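PDB 5I4M: amidase, hydantoinase/carbamoylase family from Burkholderia vietnamiensis, which probably hydrolyses N-carbamoyl-L-amino acids as a member of the M20 peptidase family, using two zinc ions per subunit. Local coordinates for residues V266-H277 with K318-R329. Numbering follows the deposited sequence.
Sequences VVDLVNRIGLDH and KMDAALRDGVAR
I273 of helix 259-276 packs against helix 313-334, its CD1 3.5 Å from the backbone N of L323 and also against CB of A322. The methyl of A322 is small enough to let the isoleucine come that close. The other branch, CG2, set anti to the backbone N by a chi1 of -71°, packs on CB of M319 at 3.8 Å. One turn back, L269 lays CD2 on the backbone of G326, 3.6 Å from CA; lacking a side chain, G326 offers its CA and carbonyl carbon directly to this methyl. Beyond it, CG1 of V266 meets CG2 of V327 at 3.9 Å, while CG2 of V270 runs alongside CD1 of L323. Segments 266-276 and 318-329 run roughly antiparallel, with 153° between their directions and 10.3 Å between their axes at closest approach. Both rest on strands of the M20 dimerisation domain: V266 and V327 share F241, I273 and L323 share F308. Another face of helix 259-276 meets the second subunit, where D268 forms a salt bridge with R265 of that chain.

At the polar edge the ring of H277, just past the helix end, takes CG of M319 over one face in a CH-pi contact, 3.7 Å from CG to the ring centroid; the flexible, apolar thioether chain suits both this face and I273. Its ND1 donates an almost straight bond of 2.7 Å to the carbonyl O of I273, close to the ring plane, which fixes the ring's rotation. NE2 accepts from NZ of K318 at 2.9 Å, the ammonium tilted 24° from that plane; the long lysine chain spans the distance from an exposed position, and its bend at chi4 brings NZ round. A water linking D276 O to NZ, weakly at the lysine, adds a second tie. With ND1 donating and NE2 accepting, H277 is probably neutral, bridging a last-turn carbonyl and a lysine that is probably charged.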
ATOM      1  N   VAL A 266      -5.918  -8.270 -12.600  1.00  7.35           N
ATOM      2  CA  VAL A 266      -7.316  -7.902 -12.388  1.00  9.84           C
ATOM      3  C   VAL A 266      -7.509  -6.401 -12.568  1.00  9.98           C
ATOM      4  O   VAL A 266      -8.557  -5.961 -13.052  1.00  8.83           O
ATOM      5  CB  VAL A 266      -7.810  -8.375 -11.008  1.00  9.46           C
ATOM      6  CG1 VAL A 266      -9.262  -7.946 -10.782  1.00  9.36           C
ATOM      7  CG2 VAL A 266      -7.701  -9.904 -10.901  1.00  7.51           C
ATOM      8  N   VAL A 267      -6.515  -5.592 -12.197  1.00  8.48           N
ATOM      9  CA  VAL A 267      -6.616  -4.156 -12.467  1.00  7.27           C
ATOM     10  C   VAL A 267      -6.837  -3.921 -13.956  1.00 12.77           C
ATOM     11  O   VAL A 267      -7.694  -3.120 -14.361  1.00  9.47           O
ATOM     12  CB  VAL A 267      -5.362  -3.421 -11.956  1.00  6.59           C
ATOM     13  CG1 VAL A 267      -5.329  -1.973 -12.474  1.00  8.26           C
ATOM     14  CG2 VAL A 267      -5.319  -3.426 -10.424  1.00  6.21           C
ATOM     15  N   ASP A 268      -6.086  -4.640 -14.793  1.00 10.17           N
ATOM     16  CA  ASP A 268      -6.236  -4.522 -16.241  1.00 11.99           C
ATOM     17  C   ASP A 268      -7.586  -5.063 -16.697  1.00 15.27           C
ATOM     18  O   ASP A 268      -8.251  -4.456 -17.547  1.00 13.30           O
ATOM     19  CB  ASP A 268      -5.087  -5.266 -16.928  1.00 12.80           C
ATOM     20  CG  ASP A 268      -4.667  -4.633 -18.244  1.00 26.60           C
ATOM     21  OD1 ASP A 268      -5.038  -3.472 -18.511  1.00 27.18           O
ATOM     22  OD2 ASP A 268      -3.937  -5.302 -19.004  1.00 34.13           O
ATOM     23  N   LEU A 269      -8.009  -6.196 -16.136  1.00 11.08           N
ATOM     24  CA  LEU A 269      -9.315  -6.755 -16.473  1.00 10.78           C
ATOM     25  C   LEU A 269     -10.447  -5.802 -16.100  1.00 10.82           C
ATOM     26  O   LEU A 269     -11.399  -5.621 -16.869  1.00 13.57           O
ATOM     27  CB  LEU A 269      -9.499  -8.100 -15.766  1.00 11.05           C
ATOM     28  CG  LEU A 269     -10.908  -8.698 -15.800  1.00 13.10           C
ATOM     29  CD1 LEU A 269     -11.271  -9.102 -17.206  1.00 13.47           C
ATOM     30  CD2 LEU A 269     -11.010  -9.879 -14.841  1.00 12.93           C
ATOM     31  N   VAL A 270     -10.368  -5.197 -14.915  1.00  7.64           N
ATOM     32  CA  VAL A 270     -11.402  -4.261 -14.477  1.00  7.36           C
ATOM     33  C   VAL A 270     -11.531  -3.112 -15.465  1.00 12.90           C
ATOM     34  O   VAL A 270     -12.640  -2.721 -15.852  1.00 11.71           O
ATOM     35  CB  VAL A 270     -11.091  -3.757 -13.058  1.00  8.00           C
ATOM     36  CG1 VAL A 270     -11.866  -2.471 -12.732  1.00  6.65           C
ATOM     37  CG2 VAL A 270     -11.394  -4.847 -12.051  1.00  8.09           C
ATOM     38  N   ASN A 271     -10.394  -2.555 -15.893  1.00 11.93           N
ATOM     39  CA  ASN A 271     -10.425  -1.495 -16.894  1.00  9.13           C
ATOM     40  C   ASN A 271     -11.046  -1.999 -18.188  1.00  8.42           C
ATOM     41  O   ASN A 271     -11.908  -1.335 -18.781  1.00 12.59           O
ATOM     42  CB  ASN A 271      -9.011  -0.970 -17.135  1.00  9.95           C
ATOM     43  CG  ASN A 271      -8.970   0.169 -18.142  1.00 12.36           C
ATOM     44  OD1 ASN A 271      -9.280   1.322 -17.817  1.00 15.89           O
ATOM     45  ND2 ASN A 271      -8.574  -0.144 -19.361  1.00  8.84           N
ATOM     46  N   ARG A 272     -10.649  -3.196 -18.623  1.00  8.73           N
ATOM     47  CA  ARG A 272     -11.217  -3.752 -19.845  1.00 12.88           C
ATOM     48  C   ARG A 272     -12.732  -3.882 -19.733  1.00 16.43           C
ATOM     49  O   ARG A 272     -13.470  -3.552 -20.672  1.00 16.38           O
ATOM     50  CB  ARG A 272     -10.575  -5.109 -20.130  1.00 13.88           C
ATOM     51  CG  ARG A 272     -10.945  -5.715 -21.453  1.00 23.29           C
ATOM     52  CD  ARG A 272     -10.215  -5.002 -22.559  1.00 35.64           C
ATOM     53  NE  ARG A 272     -11.052  -4.028 -23.248  1.00 39.37           N
ATOM     54  CZ  ARG A 272     -10.574  -2.972 -23.899  1.00 46.59           C
ATOM     55  NH1 ARG A 272     -11.405  -2.138 -24.509  1.00 49.75           N
ATOM     56  NH2 ARG A 272      -9.265  -2.741 -23.922  1.00 47.18           N
ATOM     57  N   ILE A 273     -13.216  -4.358 -18.585  1.00 10.28           N
ATOM     58  CA  ILE A 273     -14.659  -4.505 -18.393  1.00  8.97           C
ATOM     59  C   ILE A 273     -15.347  -3.147 -18.462  1.00 10.76           C
ATOM     60  O   ILE A 273     -16.411  -3.005 -19.077  1.00 11.17           O
ATOM     61  CB  ILE A 273     -14.938  -5.237 -17.069  1.00 10.72           C
ATOM     62  CG1 ILE A 273     -14.523  -6.702 -17.221  1.00 11.83           C
ATOM     63  CG2 ILE A 273     -16.411  -5.087 -16.657  1.00  9.97           C
ATOM     64  CD1 ILE A 273     -14.603  -7.523 -15.943  1.00 11.88           C
ATOM     65  N   GLY A 274     -14.745  -2.123 -17.858  1.00  9.07           N
ATOM     66  CA  GLY A 274     -15.284  -0.778 -18.015  1.00  9.79           C
ATOM     67  C   GLY A 274     -15.394  -0.375 -19.475  1.00 12.12           C
ATOM     68  O   GLY A 274     -16.448   0.069 -19.943  1.00 11.24           O
ATOM     69  N   LEU A 275     -14.312  -0.561 -20.230  1.00 14.12           N
ATOM     70  CA  LEU A 275     -14.322  -0.140 -21.623  1.00 15.42           C
ATOM     71  C   LEU A 275     -15.233  -1.020 -22.477  1.00 16.94           C
ATOM     72  O   LEU A 275     -15.758  -0.558 -23.498  1.00 15.55           O
ATOM     73  CB  LEU A 275     -12.896  -0.143 -22.168  1.00 12.40           C
ATOM     74  CG  LEU A 275     -11.937   0.836 -21.504  1.00 16.69           C
ATOM     75  CD1 LEU A 275     -10.520   0.618 -22.032  1.00 20.94           C
ATOM     76  CD2 LEU A 275     -12.394   2.265 -21.771  1.00 20.18           C
ATOM     77  N   ASP A 276     -15.441  -2.277 -22.081  1.00 13.96           N
ATOM     78  CA  ASP A 276     -16.297  -3.158 -22.870  1.00 14.44           C
ATOM     79  C   ASP A 276     -17.772  -2.805 -22.743  1.00 15.69           C
ATOM     80  O   ASP A 276     -18.595  -3.369 -23.474  1.00 15.36           O
ATOM     81  CB  ASP A 276     -16.091  -4.617 -22.463  1.00 15.42           C
ATOM     82  CG  ASP A 276     -14.832  -5.231 -23.066  1.00 22.76           C
ATOM     83  OD1 ASP A 276     -14.231  -4.625 -23.979  1.00 24.61           O
ATOM     84  OD2 ASP A 276     -14.452  -6.336 -22.632  1.00 29.64           O
ATOM     85  N   HIS A 277     -18.129  -1.911 -21.833  1.00 12.07           N
ATOM     86  CA  HIS A 277     -19.514  -1.509 -21.628  1.00 12.21           C
ATOM     87  C   HIS A 277     -19.636  -0.004 -21.790  1.00 13.88           C
ATOM     88  O   HIS A 277     -20.346   0.679 -21.052  1.00 15.81           O
ATOM     89  CB  HIS A 277     -20.009  -2.013 -20.273  1.00 13.44           C
ATOM     90  CG  HIS A 277     -19.914  -3.501 -20.154  1.00 15.21           C
ATOM     91  ND1 HIS A 277     -18.783  -4.141 -19.694  1.00 14.39           N
ATOM     92  CD2 HIS A 277     -20.769  -4.480 -20.538  1.00 16.69           C
ATOM     93  CE1 HIS A 277     -18.962  -5.449 -19.752  1.00 13.48           C
ATOM     94  NE2 HIS A 277     -20.158  -5.682 -20.265  1.00 15.95           N
ATOM     95  N   LYS A 318     -23.988  -7.829 -15.899  1.00 13.07           N
ATOM     96  CA  LYS A 318     -23.060  -8.438 -16.852  1.00 10.52           C
ATOM     97  C   LYS A 318     -21.615  -8.148 -16.475  1.00 10.00           C
ATOM     98  O   LYS A 318     -20.738  -9.017 -16.588  1.00 11.35           O
ATOM     99  CB  LYS A 318     -23.365  -7.910 -18.257  1.00 10.94           C
ATOM    100  CG  LYS A 318     -22.469  -8.395 -19.393  1.00 11.33           C
ATOM    101  CD  LYS A 318     -22.887  -7.701 -20.700  1.00 11.78           C
ATOM    102  CE  LYS A 318     -22.115  -8.207 -21.918  1.00 12.33           C
ATOM    103  NZ  LYS A 318     -20.629  -8.114 -21.755  1.00 12.41           N
ATOM    104  N   MET A 319     -21.346  -6.923 -16.029  1.00  9.48           N
ATOM    105  CA  MET A 319     -20.002  -6.588 -15.576  1.00  9.01           C
ATOM    106  C   MET A 319     -19.618  -7.431 -14.365  1.00  8.78           C
ATOM    107  O   MET A 319     -18.500  -7.955 -14.294  1.00 11.20           O
ATOM    108  CB  MET A 319     -19.924  -5.093 -15.254  1.00  8.57           C
ATOM    109  CG  MET A 319     -20.211  -4.177 -16.453  1.00 10.19           C
ATOM    110  SD  MET A 319     -20.473  -2.447 -16.001  1.00 11.71           S
ATOM    111  CE  MET A 319     -18.829  -1.960 -15.444  1.00 10.63           C
ATOM    112  N   ASP A 320     -20.536  -7.561 -13.403  1.00 10.36           N
ATOM    113  CA  ASP A 320     -20.333  -8.422 -12.242  1.00  8.61           C
ATOM    114  C   ASP A 320     -19.930  -9.833 -12.652  1.00 11.56           C
ATOM    115  O   ASP A 320     -18.941 -10.384 -12.146  1.00 10.07           O
ATOM    116  CB  ASP A 320     -21.614  -8.458 -11.402  1.00 12.31           C
ATOM    117  CG  ASP A 320     -21.572  -9.514 -10.305  1.00 11.45           C
ATOM    118  OD1 ASP A 320     -20.884  -9.300  -9.286  1.00 11.76           O
ATOM    119  OD2 ASP A 320     -22.241 -10.555 -10.450  1.00 12.67           O
ATOM    120  N   ALA A 321     -20.687 -10.438 -13.574  1.00 11.45           N
ATOM    121  CA  ALA A 321     -20.399 -11.816 -13.962  1.00 11.13           C
ATOM    122  C   ALA A 321     -19.045 -11.915 -14.654  1.00 13.28           C
ATOM    123  O   ALA A 321     -18.304 -12.885 -14.450  1.00 12.90           O
ATOM    124  CB  ALA A 321     -21.516 -12.358 -14.861  1.00 13.06           C
ATOM    125  N   ALA A 322     -18.693 -10.897 -15.445  1.00 11.13           N
ATOM    126  CA  ALA A 322     -17.411 -10.895 -16.143  1.00 12.41           C
ATOM    127  C   ALA A 322     -16.256 -10.772 -15.167  1.00 11.99           C
ATOM    128  O   ALA A 322     -15.215 -11.414 -15.348  1.00 12.10           O
ATOM    129  CB  ALA A 322     -17.366  -9.760 -17.168  1.00 10.29           C
ATOM    130  N   LEU A 323     -16.412  -9.945 -14.131  1.00  9.57           N
ATOM    131  CA  LEU A 323     -15.375  -9.858 -13.106  1.00  9.55           C
ATOM    132  C   LEU A 323     -15.181 -11.201 -12.409  1.00 13.59           C
ATOM    133  O   LEU A 323     -14.050 -11.670 -12.248  1.00 13.30           O
ATOM    134  CB  LEU A 323     -15.722  -8.777 -12.085  1.00  7.91           C
ATOM    135  CG  LEU A 323     -14.746  -8.709 -10.900  1.00 10.14           C
ATOM    136  CD1 LEU A 323     -13.435  -8.095 -11.333  1.00  9.81           C
ATOM    137  CD2 LEU A 323     -15.352  -7.917  -9.742  1.00 10.02           C
ATOM    138  N   ARG A 324     -16.276 -11.832 -11.966  1.00 10.67           N
ATOM    139  CA  ARG A 324     -16.126 -13.062 -11.192  1.00 12.08           C
ATOM    140  C   ARG A 324     -15.489 -14.160 -12.032  1.00 13.68           C
ATOM    141  O   ARG A 324     -14.634 -14.911 -11.547  1.00 12.04           O
ATOM    142  CB  ARG A 324     -17.479 -13.511 -10.644  1.00 14.05           C
ATOM    143  CG  ARG A 324     -18.036 -12.540  -9.611  1.00 13.51           C
ATOM    144  CD  ARG A 324     -19.462 -12.896  -9.251  1.00 16.98           C
ATOM    145  NE  ARG A 324     -20.070 -11.902  -8.370  1.00 15.48           N
ATOM    146  CZ  ARG A 324     -20.087 -12.005  -7.050  1.00 19.53           C
ATOM    147  NH1 ARG A 324     -19.515 -13.049  -6.465  1.00 25.68           N
ATOM    148  NH2 ARG A 324     -20.679 -11.073  -6.320  1.00 21.50           N
ATOM    149  N   ASP A 325     -15.874 -14.240 -13.302  1.00 12.44           N
ATOM    150  CA  ASP A 325     -15.287 -15.222 -14.207  1.00 15.78           C
ATOM    151  C   ASP A 325     -13.813 -14.931 -14.457  1.00 16.40           C
ATOM    152  O   ASP A 325     -12.969 -15.836 -14.399  1.00 15.03           O
ATOM    153  CB  ASP A 325     -16.066 -15.221 -15.523  1.00 17.85           C
ATOM    154  CG  ASP A 325     -15.534 -16.227 -16.511  1.00 30.20           C
ATOM    155  OD1 ASP A 325     -15.578 -17.435 -16.203  1.00 34.09           O
ATOM    156  OD2 ASP A 325     -15.084 -15.813 -17.600  1.00 37.45           O
ATOM    157  N   GLY A 326     -13.481 -13.669 -14.739  1.00 13.03           N
ATOM    158  CA  GLY A 326     -12.106 -13.339 -15.068  1.00 10.50           C
ATOM    159  C   GLY A 326     -11.183 -13.460 -13.872  1.00 12.35           C
ATOM    160  O   GLY A 326     -10.020 -13.849 -14.011  1.00 11.00           O
ATOM    161  N   VAL A 327     -11.681 -13.112 -12.684  1.00  8.75           N
ATOM    162  CA  VAL A 327     -10.881 -13.255 -11.468  1.00  9.82           C
ATOM    163  C   VAL A 327     -10.558 -14.723 -11.226  1.00 12.39           C
ATOM    164  O   VAL A 327      -9.422 -15.078 -10.886  1.00 13.25           O
ATOM    165  CB  VAL A 327     -11.624 -12.633 -10.271  1.00  8.78           C
ATOM    166  CG1 VAL A 327     -11.055 -13.144  -8.941  1.00  9.44           C
ATOM    167  CG2 VAL A 327     -11.562 -11.097 -10.335  1.00  8.24           C
ATOM    168  N   ALA A 328     -11.553 -15.602 -11.398  1.00  9.98           N
ATOM    169  CA  ALA A 328     -11.304 -17.030 -11.217  1.00 11.25           C
ATOM    170  C   ALA A 328     -10.266 -17.535 -12.206  1.00 10.82           C
ATOM    171  O   ALA A 328      -9.404 -18.347 -11.856  1.00 16.27           O
ATOM    172  CB  ALA A 328     -12.599 -17.824 -11.373  1.00 12.52           C
ATOM    173  N   ARG A 329     -10.339 -17.075 -13.454  1.00 12.17           N
ATOM    174  CA  ARG A 329      -9.387 -17.544 -14.458  1.00 11.28           C
ATOM    175  C   ARG A 329      -7.972 -17.100 -14.116  1.00 10.11           C
ATOM    176  O   ARG A 329      -7.020 -17.886 -14.215  1.00 15.29           O
ATOM    177  CB  ARG A 329      -9.794 -17.027 -15.832  1.00 16.32           C
ATOM    178  CG  ARG A 329      -8.763 -17.312 -16.921  1.00 35.15           C
ATOM    179  CD  ARG A 329      -9.096 -16.550 -18.199  1.00 45.77           C
ATOM    180  NE  ARG A 329      -9.492 -15.171 -17.915  1.00 52.21           N
ATOM    181  CZ  ARG A 329      -8.641 -14.166 -17.712  1.00 50.99           C
ATOM    182  NH1 ARG A 329      -7.329 -14.385 -17.763  1.00 50.02           N
ATOM    183  NH2 ARG A 329      -9.102 -12.946 -17.455  1.00 40.12           N
TER
HETATM  184  O   HOH W   1     -20.917  -5.446 -23.738  1.00 15.45           O